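Local coordinates for protein AlyQ (Persicobacter sp. CCB-QB2, PDB 7D29) that probably binds alginate-type polysaccharide, as a calcium-containing F5/8 type C (CBM32-like) domain of a likely alginate lyase, at residues Ser33-Ala38 with Trp123-Glu128. Residues are numbered along the deposited sequence; the frame is centred on the assembly and turned at random.
Sequences STRWSA and WNSITE. With CA (calcium ion), chain B.
Matching torsions in S37 and S125 (chi1 -63° and -66°) set each OG beside its own backbone N, and the two hydroxyls of this non-hydrogen-bonded antiparallel pair hydrogen-bond to each other, OG to OG, at 2.7 Å. R35 places CG between its backbone N and carbonyl carbon (chi1 68°) and then runs extended, carrying its chain over the same face of the sheet. Its NE, with S37 OG nearly in the guanidinium plane, donates to that oxygen at 2.8 Å, while CD rests on S125 CB. Shortening this side chain to an alanine would probably cost the S37 hydroxyl its NE donor, leaving it the bond to S125 OG, and uncover S125 CB.

On the other face W36 lies alongside I126, whose CD1 meets CZ3 at the indole edge 4.0 Å away; N124 O lies above one ring face, offset toward the rim, and NE1 bonds to A18 O. N124 grips A38 O twice, its N and ND2 each 2.9 Å away and approaching from opposite faces of the carbonyl plane.

Beyond the W36-I126 pair, beside a classic bulge of T127 and E128 against A61, T34 OG1 (2.4 Å), T34 O (2.6 Å) and T127 O (2.3 Å) bind calcium, with N26, D29 and N31 completing the site. The ion thus bridges the carbonyl oxygens of T34 and T127, which would otherwise probably repel, tying the loop before strand 36-39 to the corner of strand 123-133 in this beta-sandwich.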
loop_
_atom_site.group_PDB
_atom_site.type_symbol
_atom_site.label_atom_id
_atom_site.label_comp_id
_atom_site.label_asym_id
_atom_site.label_seq_id
_atom_site.Cartn_x
_atom_site.Cartn_y
_atom_site.Cartn_z
ATOM N N SER A 33 2.163 -10.221 11.164
ATOM C CA SER A 33 3.420 -10.983 11.364
ATOM C C SER A 33 3.966 -11.495 10.035
ATOM O O SER A 33 5.052 -12.080 10.056
ATOM C CB SER A 33 3.220 -12.135 12.337
ATOM O OG SER A 33 3.117 -11.632 13.653
ATOM N N THR A 34 3.245 -11.304 8.928
ATOM C CA THR A 34 3.738 -11.686 7.579
ATOM C C THR A 34 3.845 -10.441 6.705
ATOM O O THR A 34 3.039 -9.502 6.880
ATOM C CB THR A 34 2.815 -12.689 6.901
ATOM O OG1 THR A 34 1.576 -12.024 6.633
ATOM C CG2 THR A 34 2.584 -13.923 7.758
ATOM N N ARG A 35 4.753 -10.459 5.767
ATOM C CA ARG A 35 5.036 -9.262 4.956
ATOM C C ARG A 35 5.351 -9.617 3.518
ATOM O O ARG A 35 5.732 -10.772 3.212
ATOM C CB ARG A 35 6.230 -8.486 5.532
ATOM C CG ARG A 35 7.565 -9.234 5.386
ATOM C CD ARG A 35 8.680 -8.537 6.131
ATOM N NE ARG A 35 9.970 -9.175 5.899
ATOM C CZ ARG A 35 10.562 -10.048 6.704
ATOM N NH1 ARG A 35 9.992 -10.435 7.842
ATOM N NH2 ARG A 35 11.746 -10.553 6.349
ATOM N N TRP A 36 5.196 -8.608 2.668
ATOM C CA TRP A 36 5.917 -8.503 1.375
ATOM C C TRP A 36 7.226 -7.760 1.596
ATOM O O TRP A 36 7.213 -6.741 2.286
ATOM C CB TRP A 36 5.047 -7.776 0.348
ATOM C CG TRP A 36 5.789 -7.340 -0.873
ATOM C CD1 TRP A 36 6.297 -8.154 -1.827
ATOM C CD2 TRP A 36 6.106 -5.992 -1.276
ATOM N NE1 TRP A 36 6.960 -7.428 -2.760
ATOM C CE2 TRP A 36 6.818 -6.091 -2.491
ATOM C CE3 TRP A 36 5.909 -4.716 -0.721
ATOM C CZ2 TRP A 36 7.252 -4.960 -3.201
ATOM C CZ3 TRP A 36 6.294 -3.616 -1.444
ATOM C CH2 TRP A 36 7.028 -3.735 -2.627
ATOM N N SER A 37 8.322 -8.271 1.050
ATOM C CA SER A 37 9.621 -7.567 1.053
ATOM C C SER A 37 10.181 -7.549 -0.369
ATOM O O SER A 37 10.216 -8.594 -1.046
ATOM C CB SER A 37 10.641 -8.136 2.008
ATOM O OG SER A 37 10.219 -8.051 3.364
ATOM N N ALA A 38 10.690 -6.396 -0.742
ATOM C CA ALA A 38 11.510 -6.220 -1.956
ATOM C C ALA A 38 12.522 -5.133 -1.679
ATOM O O ALA A 38 12.172 -4.030 -1.189
ATOM C CB ALA A 38 10.677 -5.916 -3.152
ATOM N N TRP A 123 15.316 -1.644 2.103
ATOM C CA TRP A 123 14.162 -2.567 1.956
ATOM C C TRP A 123 12.824 -1.820 1.882
ATOM O O TRP A 123 12.650 -0.771 2.491
ATOM C CB TRP A 123 14.127 -3.641 3.057
ATOM C CG TRP A 123 15.190 -4.677 2.836
ATOM C CD1 TRP A 123 16.495 -4.640 3.244
ATOM C CD2 TRP A 123 15.043 -5.856 2.044
ATOM N NE1 TRP A 123 17.165 -5.754 2.810
ATOM C CE2 TRP A 123 16.295 -6.521 2.060
ATOM C CE3 TRP A 123 13.985 -6.422 1.329
ATOM C CZ2 TRP A 123 16.485 -7.705 1.370
ATOM C CZ3 TRP A 123 14.174 -7.627 0.697
ATOM C CH2 TRP A 123 15.415 -8.260 0.711
ATOM N N ASN A 124 11.883 -2.433 1.168
ATOM C CA ASN A 124 10.455 -2.060 1.230
ATOM C C ASN A 124 9.725 -3.261 1.784
ATOM O O ASN A 124 9.658 -4.320 1.108
ATOM C CB ASN A 124 9.922 -1.683 -0.136
ATOM C CG ASN A 124 10.800 -0.663 -0.781
ATOM O OD1 ASN A 124 10.737 0.514 -0.457
ATOM N ND2 ASN A 124 11.662 -1.171 -1.666
ATOM N N SER A 125 9.139 -3.105 2.976
ATOM C CA SER A 125 8.499 -4.231 3.678
ATOM C C SER A 125 7.164 -3.770 4.268
ATOM O O SER A 125 7.153 -2.922 5.136
ATOM C CB SER A 125 9.367 -4.824 4.734
ATOM O OG SER A 125 10.510 -5.441 4.156
ATOM N N ILE A 126 6.109 -4.395 3.794
ATOM C CA ILE A 126 4.698 -4.031 4.112
ATOM C C ILE A 126 4.035 -5.277 4.664
ATOM O O ILE A 126 4.043 -6.346 3.982
ATOM C CB ILE A 126 3.969 -3.480 2.860
ATOM C CG1 ILE A 126 4.643 -2.186 2.380
ATOM C CG2 ILE A 126 2.507 -3.177 3.173
ATOM C CD1 ILE A 126 4.061 -1.620 1.132
ATOM N N THR A 127 3.364 -5.158 5.818
ATOM C CA THR A 127 2.692 -6.317 6.407
ATOM C C THR A 127 1.216 -6.434 6.035
ATOM O O THR A 127 0.696 -7.580 6.013
ATOM C CB THR A 127 2.826 -6.262 7.926
ATOM O OG1 THR A 127 2.166 -5.098 8.419
ATOM C CG2 THR A 127 4.263 -6.296 8.360
ATOM N N GLU A 128 0.543 -5.338 5.728
ATOM C CA GLU A 128 -0.906 -5.352 5.406
ATOM C C GLU A 128 -1.236 -4.113 4.584
ATOM O O GLU A 128 -0.677 -3.067 4.852
ATOM C CB GLU A 128 -1.807 -5.357 6.650
ATOM C CG GLU A 128 -3.279 -5.751 6.433
ATOM C CD GLU A 128 -4.068 -5.895 7.748
ATOM O OE1 GLU A 128 -3.533 -5.448 8.816
ATOM O OE2 GLU A 128 -5.195 -6.440 7.766
HETATM CA CA CA B . 0.538 -9.832 6.374
#